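Local coordinates for peroxisomal fatty acid beta-oxidation multifunctional protein MFP2 (Arabidopsis thaliana, PDB 2WTB) that hydrates long-chain enoyl-CoA and oxidises 3-hydroxyacyl-CoA in the peroxisomal beta-oxidation of fatty acids during seed germination, at residues Glu629-Phe643 with Ile671-Ile683. Numbering follows the deposited sequence.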
loop_
_atom_site.group_PDB
_atom_site.type_symbol
_atom_site.label_atom_id
_atom_site.label_comp_id
_atom_site.label_asym_id
_atom_site.label_seq_id
_atom_site.Cartn_x
_atom_site.Cartn_y
_atom_site.Cartn_z
ATOM N N GLU A 629 -20.770 -7.509 -11.619
ATOM C CA GLU A 629 -20.314 -7.698 -12.993
ATOM C C GLU A 629 -20.748 -6.581 -13.938
ATOM O O GLU A 629 -20.017 -6.229 -14.862
ATOM C CB GLU A 629 -20.752 -9.063 -13.533
ATOM C CG GLU A 629 -19.935 -10.224 -12.989
ATOM C CD GLU A 629 -20.029 -11.467 -13.853
ATOM O OE1 GLU A 629 -20.887 -11.502 -14.759
ATOM O OE2 GLU A 629 -19.239 -12.410 -13.623
ATOM N N MET A 630 -21.932 -6.023 -13.706
ATOM C CA MET A 630 -22.444 -4.951 -14.554
ATOM C C MET A 630 -21.893 -3.590 -14.135
ATOM O O MET A 630 -21.995 -2.610 -14.875
ATOM C CB MET A 630 -23.976 -4.924 -14.538
ATOM C CG MET A 630 -24.630 -6.182 -15.086
ATOM S SD MET A 630 -26.397 -5.980 -15.397
ATOM C CE MET A 630 -26.365 -4.877 -16.806
ATOM N N THR A 631 -21.304 -3.535 -12.948
ATOM C CA THR A 631 -20.785 -2.285 -12.415
ATOM C C THR A 631 -19.273 -2.176 -12.605
ATOM O O THR A 631 -18.724 -1.076 -12.653
ATOM C CB THR A 631 -21.138 -2.134 -10.918
ATOM O OG1 THR A 631 -22.561 -2.088 -10.768
ATOM C CG2 THR A 631 -20.540 -0.863 -10.344
ATOM N N PHE A 632 -18.606 -3.319 -12.728
ATOM C CA PHE A 632 -17.146 -3.343 -12.776
ATOM C C PHE A 632 -16.564 -3.676 -14.146
ATOM O O PHE A 632 -15.478 -3.215 -14.492
ATOM C CB PHE A 632 -16.592 -4.294 -11.718
ATOM C CG PHE A 632 -16.504 -3.685 -10.356
ATOM C CD1 PHE A 632 -15.457 -2.843 -10.029
ATOM C CD2 PHE A 632 -17.472 -3.938 -9.405
ATOM C CE1 PHE A 632 -15.377 -2.274 -8.776
ATOM C CE2 PHE A 632 -17.394 -3.373 -8.147
ATOM C CZ PHE A 632 -16.350 -2.541 -7.832
ATOM N N PHE A 633 -17.281 -4.482 -14.921
ATOM C CA PHE A 633 -16.828 -4.828 -16.262
ATOM C C PHE A 633 -16.711 -3.598 -17.164
ATOM O O PHE A 633 -15.780 -3.505 -17.965
ATOM C CB PHE A 633 -17.731 -5.896 -16.884
ATOM C CG PHE A 633 -17.419 -7.293 -16.424
ATOM C CD1 PHE A 633 -16.874 -7.517 -15.170
ATOM C CD2 PHE A 633 -17.681 -8.382 -17.239
ATOM C CE1 PHE A 633 -16.587 -8.798 -14.742
ATOM C CE2 PHE A 633 -17.398 -9.667 -16.814
ATOM C CZ PHE A 633 -16.851 -9.875 -15.565
ATOM N N PRO A 634 -17.653 -2.649 -17.040
ATOM C CA PRO A 634 -17.497 -1.382 -17.764
ATOM C C PRO A 634 -16.258 -0.614 -17.307
ATOM O O PRO A 634 -15.678 0.132 -18.096
ATOM C CB PRO A 634 -18.770 -0.614 -17.398
ATOM C CG PRO A 634 -19.765 -1.674 -17.089
ATOM C CD PRO A 634 -18.982 -2.761 -16.414
ATOM N N VAL A 635 -15.860 -0.794 -16.051
ATOM C CA VAL A 635 -14.626 -0.189 -15.555
ATOM C C VAL A 635 -13.409 -0.877 -16.175
ATOM O O VAL A 635 -12.448 -0.215 -16.567
ATOM C CB VAL A 635 -14.525 -0.241 -14.017
ATOM C CG1 VAL A 635 -13.131 0.139 -13.567
ATOM C CG2 VAL A 635 -15.555 0.682 -13.385
ATOM N N VAL A 636 -13.456 -2.203 -16.260
ATOM C CA VAL A 636 -12.415 -2.953 -16.953
ATOM C C VAL A 636 -12.315 -2.437 -18.379
ATOM O O VAL A 636 -11.226 -2.164 -18.885
ATOM C CB VAL A 636 -12.727 -4.459 -17.007
ATOM C CG1 VAL A 636 -11.721 -5.178 -17.898
ATOM C CG2 VAL A 636 -12.737 -5.057 -15.611
ATOM N N ASN A 637 -13.471 -2.303 -19.017
ATOM C CA ASN A 637 -13.553 -1.805 -20.381
ATOM C C ASN A 637 -12.818 -0.475 -20.533
ATOM O O ASN A 637 -12.097 -0.259 -21.508
ATOM C CB ASN A 637 -15.018 -1.647 -20.790
ATOM C CG ASN A 637 -15.198 -1.539 -22.286
ATOM O OD1 ASN A 637 -14.304 -1.885 -23.059
ATOM N ND2 ASN A 637 -16.364 -1.064 -22.707
ATOM N N GLU A 638 -13.001 0.407 -19.557
ATOM C CA GLU A 638 -12.407 1.736 -19.601
ATOM C C GLU A 638 -10.919 1.669 -19.289
ATOM O O GLU A 638 -10.116 2.389 -19.883
ATOM C CB GLU A 638 -13.117 2.670 -18.620
ATOM C CG GLU A 638 -12.772 4.136 -18.803
ATOM C CD GLU A 638 -13.169 4.663 -20.170
ATOM O OE1 GLU A 638 -14.235 4.258 -20.680
ATOM O OE2 GLU A 638 -12.417 5.487 -20.731
ATOM N N ALA A 639 -10.558 0.796 -18.352
ATOM C CA ALA A 639 -9.162 0.580 -18.006
ATOM C C ALA A 639 -8.378 0.140 -19.235
ATOM O O ALA A 639 -7.212 0.498 -19.400
ATOM C CB ALA A 639 -9.045 -0.458 -16.905
ATOM N N CYS A 640 -9.025 -0.640 -20.095
ATOM C CA CYS A 640 -8.391 -1.130 -21.312
ATOM C C CYS A 640 -8.178 -0.011 -22.325
ATOM O O CYS A 640 -7.150 0.034 -22.997
ATOM C CB CYS A 640 -9.210 -2.263 -21.929
ATOM S SG CYS A 640 -9.151 -3.796 -20.983
ATOM N N ARG A 641 -9.154 0.885 -22.435
ATOM C CA ARG A 641 -9.007 2.070 -23.270
ATOM C C ARG A 641 -7.801 2.872 -22.791
ATOM O O ARG A 641 -6.943 3.267 -23.584
ATOM C CB ARG A 641 -10.262 2.939 -23.199
ATOM C CG ARG A 641 -11.524 2.290 -23.746
ATOM C CD ARG A 641 -12.650 3.311 -23.857
ATOM N NE ARG A 641 -13.833 2.773 -24.527
ATOM C CZ ARG A 641 -14.886 2.270 -23.891
ATOM N NH1 ARG A 641 -14.905 2.230 -22.565
ATOM N NH2 ARG A 641 -15.919 1.804 -24.579
ATOM N N VAL A 642 -7.744 3.102 -21.484
ATOM C CA VAL A 642 -6.633 3.823 -20.874
ATOM C C VAL A 642 -5.305 3.124 -21.134
ATOM O O VAL A 642 -4.308 3.766 -21.464
ATOM C CB VAL A 642 -6.837 3.980 -19.355
ATOM C CG1 VAL A 642 -5.522 4.314 -18.668
ATOM C CG2 VAL A 642 -7.884 5.042 -19.070
ATOM N N PHE A 643 -5.296 1.805 -20.986
ATOM C CA PHE A 643 -4.080 1.025 -21.170
ATOM C C PHE A 643 -3.648 0.984 -22.631
ATOM O O PHE A 643 -2.461 1.083 -22.943
ATOM C CB PHE A 643 -4.276 -0.394 -20.640
ATOM C CG PHE A 643 -3.069 -1.267 -20.789
ATOM C CD1 PHE A 643 -1.826 -0.831 -20.362
ATOM C CD2 PHE A 643 -3.175 -2.528 -21.345
ATOM C CE1 PHE A 643 -0.711 -1.632 -20.495
ATOM C CE2 PHE A 643 -2.064 -3.335 -21.478
ATOM C CZ PHE A 643 -0.830 -2.886 -21.053
ATOM N N ILE A 671 -7.812 -3.882 -10.658
ATOM C CA ILE A 671 -8.856 -3.913 -11.676
ATOM C C ILE A 671 -8.454 -4.743 -12.899
ATOM O O ILE A 671 -9.287 -5.426 -13.491
ATOM C CB ILE A 671 -9.257 -2.488 -12.118
ATOM C CG1 ILE A 671 -10.778 -2.348 -12.199
ATOM C CG2 ILE A 671 -8.604 -2.131 -13.444
ATOM C CD1 ILE A 671 -11.388 -3.016 -13.403
ATOM N N MET A 672 -7.177 -4.693 -13.268
ATOM C CA MET A 672 -6.704 -5.419 -14.444
ATOM C C MET A 672 -6.318 -6.854 -14.105
ATOM O O MET A 672 -6.661 -7.783 -14.835
ATOM C CB MET A 672 -5.529 -4.690 -15.102
ATOM C CG MET A 672 -5.884 -3.328 -15.680
ATOM S SD MET A 672 -6.918 -3.415 -17.158
ATOM C CE MET A 672 -5.780 -4.164 -18.321
ATOM N N PHE A 673 -5.607 -7.033 -12.997
ATOM C CA PHE A 673 -5.257 -8.371 -12.528
ATOM C C PHE A 673 -6.517 -9.206 -12.301
ATOM O O PHE A 673 -6.531 -10.410 -12.556
ATOM C CB PHE A 673 -4.437 -8.292 -11.240
ATOM C CG PHE A 673 -4.018 -9.631 -10.702
ATOM C CD1 PHE A 673 -2.758 -10.137 -10.971
ATOM C CD2 PHE A 673 -4.882 -10.384 -9.921
ATOM C CE1 PHE A 673 -2.367 -11.368 -10.473
ATOM C CE2 PHE A 673 -4.497 -11.617 -9.424
ATOM C CZ PHE A 673 -3.239 -12.108 -9.698
ATOM N N TRP A 674 -7.571 -8.552 -11.822
ATOM C CA TRP A 674 -8.843 -9.214 -11.555
ATOM C C TRP A 674 -9.541 -9.570 -12.861
ATOM O O TRP A 674 -10.100 -10.656 -12.999
ATOM C CB TRP A 674 -9.737 -8.313 -10.697
ATOM C CG TRP A 674 -11.114 -8.857 -10.452
ATOM C CD1 TRP A 674 -11.450 -9.902 -9.640
ATOM C CD2 TRP A 674 -12.344 -8.371 -11.008
ATOM N NE1 TRP A 674 -12.807 -10.102 -9.665
ATOM C CE2 TRP A 674 -13.381 -9.176 -10.496
ATOM C CE3 TRP A 674 -12.668 -7.338 -11.893
ATOM C CZ2 TRP A 674 -14.718 -8.980 -10.837
ATOM C CZ3 TRP A 674 -13.998 -7.144 -12.232
ATOM C CH2 TRP A 674 -15.007 -7.962 -11.704
ATOM N N ALA A 675 -9.494 -8.651 -13.820
ATOM C CA ALA A 675 -10.093 -8.874 -15.133
ATOM C C ALA A 675 -9.547 -10.138 -15.790
ATOM O O ALA A 675 -10.307 -10.948 -16.318
ATOM C CB ALA A 675 -9.874 -7.663 -16.036
ATOM N N ASP A 676 -8.228 -10.301 -15.761
ATOM C CA ASP A 676 -7.603 -11.501 -16.309
ATOM C C ASP A 676 -7.854 -12.708 -15.414
ATOM O O ASP A 676 -7.732 -13.854 -15.848
ATOM C CB ASP A 676 -6.105 -11.288 -16.509
ATOM C CG ASP A 676 -5.785 -10.621 -17.831
ATOM O OD1 ASP A 676 -4.708 -9.995 -17.940
ATOM O OD2 ASP A 676 -6.613 -10.722 -18.762
ATOM N N SER A 677 -8.205 -12.442 -14.160
ATOM C CA SER A 677 -8.519 -13.500 -13.212
ATOM C C SER A 677 -9.831 -14.176 -13.595
ATOM O O SER A 677 -10.077 -15.330 -13.241
ATOM C CB SER A 677 -8.612 -12.932 -11.796
ATOM O OG SER A 677 -8.969 -13.939 -10.867
ATOM N N ILE A 678 -10.665 -13.445 -14.327
ATOM C CA ILE A 678 -11.958 -13.949 -14.770
ATOM C C ILE A 678 -11.883 -14.455 -16.205
ATOM O O ILE A 678 -12.548 -15.425 -16.568
ATOM C CB ILE A 678 -13.042 -12.862 -14.669
ATOM C CG1 ILE A 678 -13.270 -12.477 -13.207
ATOM C CG2 ILE A 678 -14.342 -13.337 -15.301
ATOM C CD1 ILE A 678 -14.310 -11.404 -13.022
ATOM N N GLY A 679 -11.063 -13.795 -17.016
ATOM C CA GLY A 679 -10.894 -14.177 -18.405
ATOM C C GLY A 679 -11.474 -13.150 -19.356
ATOM O O GLY A 679 -12.633 -12.756 -19.225
ATOM N N SER A 680 -10.665 -12.714 -20.314
ATOM C CA SER A 680 -11.091 -11.703 -21.275
ATOM C C SER A 680 -12.267 -12.186 -22.119
ATOM O O SER A 680 -13.195 -11.427 -22.394
ATOM C CB SER A 680 -9.929 -11.301 -22.182
ATOM O OG SER A 680 -9.465 -12.408 -22.935
ATOM N N LYS A 681 -12.220 -13.449 -22.530
ATOM C CA LYS A 681 -13.271 -14.018 -23.366
ATOM C C LYS A 681 -14.634 -13.931 -22.679
ATOM O O LYS A 681 -15.638 -13.613 -23.314
ATOM C CB LYS A 681 -12.943 -15.467 -23.735
ATOM C CG LYS A 681 -13.729 -15.996 -24.925
ATOM C CD LYS A 681 -13.064 -17.225 -25.521
ATOM C CE LYS A 681 -13.674 -17.580 -26.866
ATOM N NZ LYS A 681 -12.925 -18.673 -27.546
ATOM N N TYR A 682 -14.658 -14.211 -21.380
ATOM C CA TYR A 682 -15.876 -14.081 -20.590
ATOM C C TYR A 682 -16.331 -12.624 -20.532
ATOM O O TYR A 682 -17.433 -12.291 -20.965
ATOM C CB TYR A 682 -15.651 -14.613 -19.175
ATOM C CG TYR A 682 -16.864 -14.507 -18.277
ATOM C CD1 TYR A 682 -17.723 -15.585 -18.108
ATOM C CD2 TYR A 682 -17.146 -13.330 -17.595
ATOM C CE1 TYR A 682 -18.831 -15.493 -17.285
ATOM C CE2 TYR A 682 -18.252 -13.228 -16.773
ATOM C CZ TYR A 682 -19.091 -14.313 -16.621
ATOM O OH TYR A 682 -20.193 -14.214 -15.803
ATOM N N ILE A 683 -15.474 -11.763 -19.991
ATOM C CA ILE A 683 -15.770 -10.336 -19.881
ATOM C C ILE A 683 -16.248 -9.758 -21.212
ATOM O O ILE A 683 -17.176 -8.953 -21.251
ATOM C CB ILE A 683 -14.542 -9.540 -19.385
ATOM C CG1 ILE A 683 -14.116 -10.028 -18.001
ATOM C CG2 ILE A 683 -14.843 -8.049 -19.351
ATOM C CD1 ILE A 683 -12.976 -9.237 -17.396
#
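Phe633 lays one face of its ring against Ile683, whose CG1 stands 3.9 Å from the ring centroid in a CH-pi contact. The rim of the same ring is enclosed by Trp674, Ile678 and Tyr682, so that Phe633 enters a hole framed by both the helix 671-678 and the first turn of the helix after Gly679. Trp674 meets it at right angles to its length, CH2 lying 3.5 Å from Phe633 CE1 with the ring planes 69° apart, and Tyr682 brings CE2 to the edge near Phe633 CE2. Replacing Phe633 by alanine is likely to leave Ile683 CG1 without its aromatic face and to open a gap between Trp674 and Tyr682.

One turn on, Val636 is the second knob, seated among Ile671, Trp674, Ala675 and Ile683. With CG1 anti to the backbone N (chi1 172°), it splits its methyls: CG1 rests 3.6 Å from Ala675 CB, while CG2 meets Ile671 CD1. Ile671 answers in the reverse direction, pushing CD1 between Val635 and Val636 to 3.6 Å from Val635 CG1. Further along, Ala639 CB touches Met672 SD at 3.7 Å.

The axes of 629-643 and 671-678 pass 10.0 Å apart, crossing at -114°; the contact thereby ties helix 624-644 to helix 671-678 and to the start of helix 680-694. This is helix-on-helix packing within the C-terminal region, which carries the dehydrogenase activity, away from the predicted hydratase active site. Met501 of helix 498-514 also touches Ala639 and Ile671.

At one end Tyr682 OH donates to the syn lone pair of Glu629 OE1 at 3.0 Å. The interface is thus held mainly by interlocked apolar groups, with this single cross-segment hydrogen bond giving the buried carboxylate a polar partner.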